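Probable aminotransferase (Pseudomonas aeruginosa, PDB 5YKR) is a probable class-III aminotransferase of the pyridoxal-phosphate-dependent fold type I group. Local coordinates at residues A[165-170]-A[222-227]; A[175-180]-A[202-207]. All coordinates share one frame; numbering follows the deposited sequence.

Contact 1: residues A[165-170]-A[222-227]; sequences NYHGSV and AVLTEP
In the loop between strands 158-162 and 175-177, H167 lays its imidazole against L224, near the C-terminal end of central strand 220-225. The two side chains meet tip to tip: L224 CG sits 3.7 Å from the centroid of the H167 ring, 2° off the ring normal, a CH-pi contact. The methyl CD2 of L224 lies 3.7 Å from H167 CG. L224 CG, anti to its backbone N (chi1 173°), stands over the ring centre; a branched aliphatic tip can cover a flat ring this way without competing for its nitrogens. The rim of the imidazole meets backbone: E226 N lies in the plane of the ring, 3.6 Å from H167 CE1. H167 NE2 lies 2.8 Å from a water that donates to L224 O at 2.7 Å, while ND1 bonds to D259. The bonds at ND1 and NE2, with L224 over one face, would restrict ring rotation. A second water accepts from Y166 N and donates to E226 OE1 (2.7 Å), so the buried carboxylate, whose OE2 bonds to T230, reaches the loop indirectly. G168 N stands 3.3 Å above the centre of the Y166 ring; at its backbone angles a CB would press on the carbonyl O of H167, which explains the glycine. A loop histidine bonded to an aspartate at a strand's C-terminal end is consistent with the cofactor site of fold type I aminotransferases.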
loop_
_atom_site.group_PDB
_atom_site.type_symbol
_atom_site.label_atom_id
_atom_site.label_comp_id
_atom_site.label_asym_id
_atom_site.label_seq_id
_atom_site.Cartn_x
_atom_site.Cartn_y
_atom_site.Cartn_z
ATOM N N ASN A 165 18.671 -0.064 -9.532
ATOM C CA ASN A 165 17.957 0.344 -8.341
ATOM C C ASN A 165 16.860 -0.660 -7.969
ATOM O O ASN A 165 16.404 -1.463 -8.802
ATOM C CB ASN A 165 17.268 1.701 -8.567
ATOM C CG ASN A 165 16.075 1.632 -9.513
ATOM O OD1 ASN A 165 15.023 1.165 -9.116
ATOM N ND2 ASN A 165 16.248 2.075 -10.775
ATOM N N TYR A 166 16.366 -0.538 -6.738
ATOM C CA TYR A 166 14.970 -0.980 -6.469
ATOM C C TYR A 166 14.368 -0.036 -5.466
ATOM O O TYR A 166 14.951 0.210 -4.408
ATOM C CB TYR A 166 14.832 -2.432 -5.970
ATOM C CG TYR A 166 13.380 -2.900 -5.891
ATOM C CD1 TYR A 166 12.660 -3.052 -7.053
ATOM C CD2 TYR A 166 12.737 -3.167 -4.690
ATOM C CE1 TYR A 166 11.345 -3.452 -7.057
ATOM C CE2 TYR A 166 11.388 -3.595 -4.685
ATOM C CZ TYR A 166 10.717 -3.733 -5.896
ATOM O OH TYR A 166 9.380 -4.150 -5.949
ATOM N N HIS A 167 13.163 0.465 -5.791
ATOM C CA HIS A 167 12.382 1.387 -4.942
ATOM C C HIS A 167 10.926 0.940 -4.773
ATOM O O HIS A 167 10.104 1.758 -4.304
ATOM C CB HIS A 167 12.472 2.788 -5.502
ATOM C CG HIS A 167 13.858 3.294 -5.500
ATOM N ND1 HIS A 167 14.527 3.632 -4.343
ATOM C CD2 HIS A 167 14.741 3.476 -6.515
ATOM C CE1 HIS A 167 15.785 3.978 -4.643
ATOM N NE2 HIS A 167 15.933 3.891 -5.955
ATOM N N GLY A 168 10.639 -0.320 -5.107
ATOM C CA GLY A 168 9.277 -0.835 -5.110
ATOM C C GLY A 168 8.617 -0.769 -6.475
ATOM O O GLY A 168 9.300 -0.596 -7.495
ATOM N N SER A 169 7.288 -0.829 -6.470
ATOM C CA SER A 169 6.514 -0.833 -7.725
ATOM C C SER A 169 6.269 0.590 -8.178
ATOM O O SER A 169 5.121 1.035 -8.365
ATOM C CB SER A 169 5.267 -1.697 -7.599
ATOM O OG SER A 169 4.423 -1.301 -6.529
ATOM N N VAL A 170 7.380 1.289 -8.393
ATOM C CA VAL A 170 7.418 2.696 -8.847
ATOM C C VAL A 170 7.732 2.579 -10.345
ATOM O O VAL A 170 8.888 2.298 -10.726
ATOM C CB VAL A 170 8.492 3.527 -8.123
ATOM C CG1 VAL A 170 8.546 4.936 -8.674
ATOM C CG2 VAL A 170 8.253 3.537 -6.616
ATOM N N ALA A 222 13.601 15.416 -9.267
ATOM C CA ALA A 222 14.207 14.736 -8.118
ATOM C C ALA A 222 15.228 13.686 -8.565
ATOM O O ALA A 222 15.077 13.111 -9.654
ATOM C CB ALA A 222 13.142 14.081 -7.269
ATOM N N VAL A 223 16.157 13.404 -7.643
ATOM C CA VAL A 223 16.988 12.223 -7.684
ATOM C C VAL A 223 16.465 11.305 -6.582
ATOM O O VAL A 223 16.396 11.725 -5.418
ATOM C CB VAL A 223 18.487 12.524 -7.437
ATOM C CG1 VAL A 223 19.282 11.245 -7.324
ATOM C CG2 VAL A 223 19.050 13.414 -8.536
ATOM N N LEU A 224 16.147 10.073 -6.924
ATOM C CA LEU A 224 15.677 9.052 -5.974
ATOM C C LEU A 224 16.771 7.989 -5.865
ATOM O O LEU A 224 17.182 7.404 -6.911
ATOM C CB LEU A 224 14.374 8.383 -6.446
ATOM C CG LEU A 224 13.837 7.188 -5.662
ATOM C CD1 LEU A 224 13.594 7.535 -4.186
ATOM C CD2 LEU A 224 12.576 6.693 -6.274
ATOM N N THR A 225 17.248 7.711 -4.650
ATOM C CA THR A 225 18.329 6.731 -4.486
ATOM C C THR A 225 18.375 6.156 -3.076
ATOM O O THR A 225 18.084 6.865 -2.099
ATOM C CB THR A 225 19.696 7.336 -4.829
ATOM O OG1 THR A 225 20.715 6.308 -4.877
ATOM C CG2 THR A 225 20.110 8.461 -3.875
ATOM N N GLU A 226 18.805 4.904 -2.961
ATOM C CA GLU A 226 19.349 4.426 -1.689
ATOM C C GLU A 226 20.686 5.137 -1.473
ATOM O O GLU A 226 21.393 5.467 -2.432
ATOM C CB GLU A 226 19.574 2.933 -1.699
ATOM C CG GLU A 226 18.311 2.091 -1.810
ATOM C CD GLU A 226 18.683 0.634 -1.647
ATOM O OE1 GLU A 226 19.092 -0.009 -2.680
ATOM O OE2 GLU A 226 18.631 0.117 -0.507
ATOM N N PRO A 227 21.090 5.334 -0.214
ATOM C CA PRO A 227 22.428 5.908 0.018
ATOM C C PRO A 227 23.581 4.931 -0.186
ATOM O O PRO A 227 24.747 5.331 -0.259
ATOM C CB PRO A 227 22.324 6.398 1.469
ATOM C CG PRO A 227 21.366 5.446 2.117
ATOM C CD PRO A 227 20.371 5.062 1.057
HETATM O O HOH W 1 18.628 0.814 -5.188
HETATM O O HOH W 2 17.820 4.952 -7.788
#

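Contact 2: residues A[175-180]-A[202-207]; sequences VEFDAA and LVEFND
F177 and L202 carry the apolar part of this contact, reaching toward each other tip to tip. L202 CD2 lies 3.6 Å from the centroid of the F177 ring and 2° off its normal, a CH-pi contact, while L202 CG rests 3.7 Å from F177 CZ. A chi1 of -174° sets L202 CG anti to its backbone N and beside F177 CZ; beyond it CD2 also meets the backbone, 3.4 Å from E176 C, and CD1 passes V175 CG2 at 3.8 Å. Leucine fits because its two methyls can serve the phenyl ring and the valine at once. M183 and V161 line the same apolar patch.

Polar contacts gather at the ring's rim. E204 bends at chi2 (-68°), which brings CD back, and its OE2 comes 3.6 Å from F177 CD2 near the ring plane, where the partly positive C-H edge would favour a carboxylate oxygen. L202 O lies 3.4 Å from F177 CZ. The segments are linked by hydrogen bonds indirectly, through N163, whose ND2 holds E204 OE2 and whose OD1 accepts from F177 N; one asparagine amide therefore ties both segments, and E204 OE1 is held by G399 N.

Strand 175-177 pairs with 183-185, whereas 200-203 is the outermost strand of the seven-stranded sheet. This is a beta hairpin packed by its side chains onto the edge strand of the large-domain sheet of a fold type I enzyme.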
loop_
_atom_site.group_PDB
_atom_site.type_symbol
_atom_site.label_atom_id
_atom_site.label_comp_id
_atom_site.label_asym_id
_atom_site.label_seq_id
_atom_site.Cartn_x
_atom_site.Cartn_y
_atom_site.Cartn_z
ATOM N N VAL A 175 13.666 0.693 -15.162
ATOM C CA VAL A 175 14.499 0.889 -16.347
ATOM C C VAL A 175 15.865 0.272 -16.095
ATOM O O VAL A 175 16.259 0.065 -14.941
ATOM C CB VAL A 175 14.655 2.362 -16.754
ATOM C CG1 VAL A 175 13.335 2.918 -17.281
ATOM C CG2 VAL A 175 15.188 3.184 -15.608
ATOM N N GLU A 176 16.593 0.011 -17.181
ATOM C CA GLU A 176 17.992 -0.449 -17.119
ATOM C C GLU A 176 18.715 0.062 -18.349
ATOM O O GLU A 176 18.091 0.532 -19.302
ATOM C CB GLU A 176 18.080 -1.971 -17.041
ATOM C CG GLU A 176 17.672 -2.684 -18.315
ATOM C CD GLU A 176 17.565 -4.184 -18.158
ATOM O OE1 GLU A 176 17.187 -4.647 -17.081
ATOM O OE2 GLU A 176 17.790 -4.908 -19.185
ATOM N N PHE A 177 20.043 -0.056 -18.331
ATOM C CA PHE A 177 20.816 0.228 -19.539
ATOM C C PHE A 177 20.929 -1.061 -20.367
ATOM O O PHE A 177 21.287 -2.116 -19.838
ATOM C CB PHE A 177 22.186 0.723 -19.223
ATOM C CG PHE A 177 22.257 2.167 -18.766
ATOM C CD1 PHE A 177 21.759 3.168 -19.582
ATOM C CD2 PHE A 177 22.851 2.537 -17.577
ATOM C CE1 PHE A 177 21.810 4.486 -19.197
ATOM C CE2 PHE A 177 22.912 3.842 -17.208
ATOM C CZ PHE A 177 22.396 4.824 -18.019
ATOM N N ASP A 178 20.722 -0.932 -21.681
ATOM C CA ASP A 178 20.993 -2.025 -22.613
ATOM C C ASP A 178 22.488 -2.002 -23.001
ATOM O O ASP A 178 23.259 -1.206 -22.495
ATOM C CB ASP A 178 20.019 -1.999 -23.802
ATOM C CG ASP A 178 20.297 -0.898 -24.791
ATOM O OD1 ASP A 178 21.320 -0.195 -24.671
ATOM O OD2 ASP A 178 19.455 -0.778 -25.723
ATOM N N ALA A 179 22.872 -2.881 -23.904
ATOM C CA ALA A 179 24.270 -3.023 -24.323
ATOM C C ALA A 179 24.837 -1.764 -24.977
ATOM O O ALA A 179 26.079 -1.577 -25.028
ATOM C CB ALA A 179 24.384 -4.212 -25.281
ATOM N N ALA A 180 23.949 -0.949 -25.551
ATOM C CA ALA A 180 24.344 0.296 -26.202
ATOM C C ALA A 180 24.347 1.484 -25.244
ATOM O O ALA A 180 24.643 2.602 -25.686
ATOM C CB ALA A 180 23.434 0.588 -27.404
ATOM N N LEU A 202 18.277 8.030 -16.523
ATOM C CA LEU A 202 19.027 6.950 -15.872
ATOM C C LEU A 202 20.511 7.255 -15.865
ATOM O O LEU A 202 21.077 7.714 -16.870
ATOM C CB LEU A 202 18.749 5.658 -16.587
ATOM C CG LEU A 202 19.321 4.394 -15.974
ATOM C CD1 LEU A 202 18.757 4.151 -14.566
ATOM C CD2 LEU A 202 19.122 3.143 -16.875
ATOM N N VAL A 203 21.145 7.011 -14.732
ATOM C CA VAL A 203 22.571 7.166 -14.527
ATOM C C VAL A 203 23.118 5.963 -13.785
ATOM O O VAL A 203 22.359 5.294 -13.075
ATOM C CB VAL A 203 22.817 8.490 -13.724
ATOM C CG1 VAL A 203 24.245 8.819 -13.596
ATOM C CG2 VAL A 203 22.063 9.678 -14.358
ATOM N N GLU A 204 24.394 5.664 -13.916
ATOM C CA GLU A 204 25.035 4.697 -13.005
ATOM C C GLU A 204 25.366 5.408 -11.691
ATOM O O GLU A 204 25.734 6.605 -11.663
ATOM C CB GLU A 204 26.345 4.126 -13.572
ATOM C CG GLU A 204 26.191 3.121 -14.695
ATOM C CD GLU A 204 25.583 1.794 -14.337
ATOM O OE1 GLU A 204 25.372 1.453 -13.159
ATOM O OE2 GLU A 204 25.270 1.054 -15.293
ATOM N N PHE A 205 25.284 4.645 -10.603
ATOM C CA PHE A 205 25.781 5.116 -9.278
ATOM C C PHE A 205 27.262 5.466 -9.391
ATOM O O PHE A 205 27.977 4.946 -10.275
ATOM C CB PHE A 205 25.548 4.005 -8.262
ATOM C CG PHE A 205 25.409 4.410 -6.819
ATOM C CD1 PHE A 205 24.388 5.209 -6.399
ATOM C CD2 PHE A 205 26.222 3.804 -5.823
ATOM C CE1 PHE A 205 24.207 5.501 -5.070
ATOM C CE2 PHE A 205 26.013 4.064 -4.488
ATOM C CZ PHE A 205 25.013 4.937 -4.110
ATOM N N ASN A 206 27.744 6.359 -8.526
ATOM C CA ASN A 206 29.169 6.679 -8.460
ATOM C C ASN A 206 29.714 7.306 -9.756
ATOM O O ASN A 206 30.874 7.061 -10.163
ATOM C CB ASN A 206 29.989 5.448 -8.029
ATOM C CG ASN A 206 29.751 5.085 -6.593
ATOM O OD1 ASN A 206 29.549 5.985 -5.770
ATOM N ND2 ASN A 206 29.806 3.792 -6.273
ATOM N N ASP A 207 28.860 8.094 -10.420
ATOM C CA ASP A 207 29.260 8.760 -11.674
ATOM C C ASP A 207 28.755 10.210 -11.687
ATOM O O ASP A 207 27.656 10.534 -12.192
ATOM C CB ASP A 207 28.715 7.941 -12.843
ATOM C CG ASP A 207 29.232 8.395 -14.194
ATOM O OD1 ASP A 207 29.842 9.490 -14.312
ATOM O OD2 ASP A 207 28.992 7.570 -15.143
#

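In the fold
The two contacts, with centres 14 Å apart, both reach the seven-stranded sheet but at different depths. Contact 1 is fully buried, set at the end of inner strand 220-225, and the second subunit reaches its loop; contact 2 lies farther out, partly buried, on outermost strand 200-203, and no other chain touches it. Each centres on a leucine placed over a ring. In the interior the ring is a polar histidine with both nitrogens bonded; toward the surface it is an apolar phenylalanine with a carboxylate at its rim. The contacts adjoin where F205 CE1 packs 3.6 Å from T225 OG1.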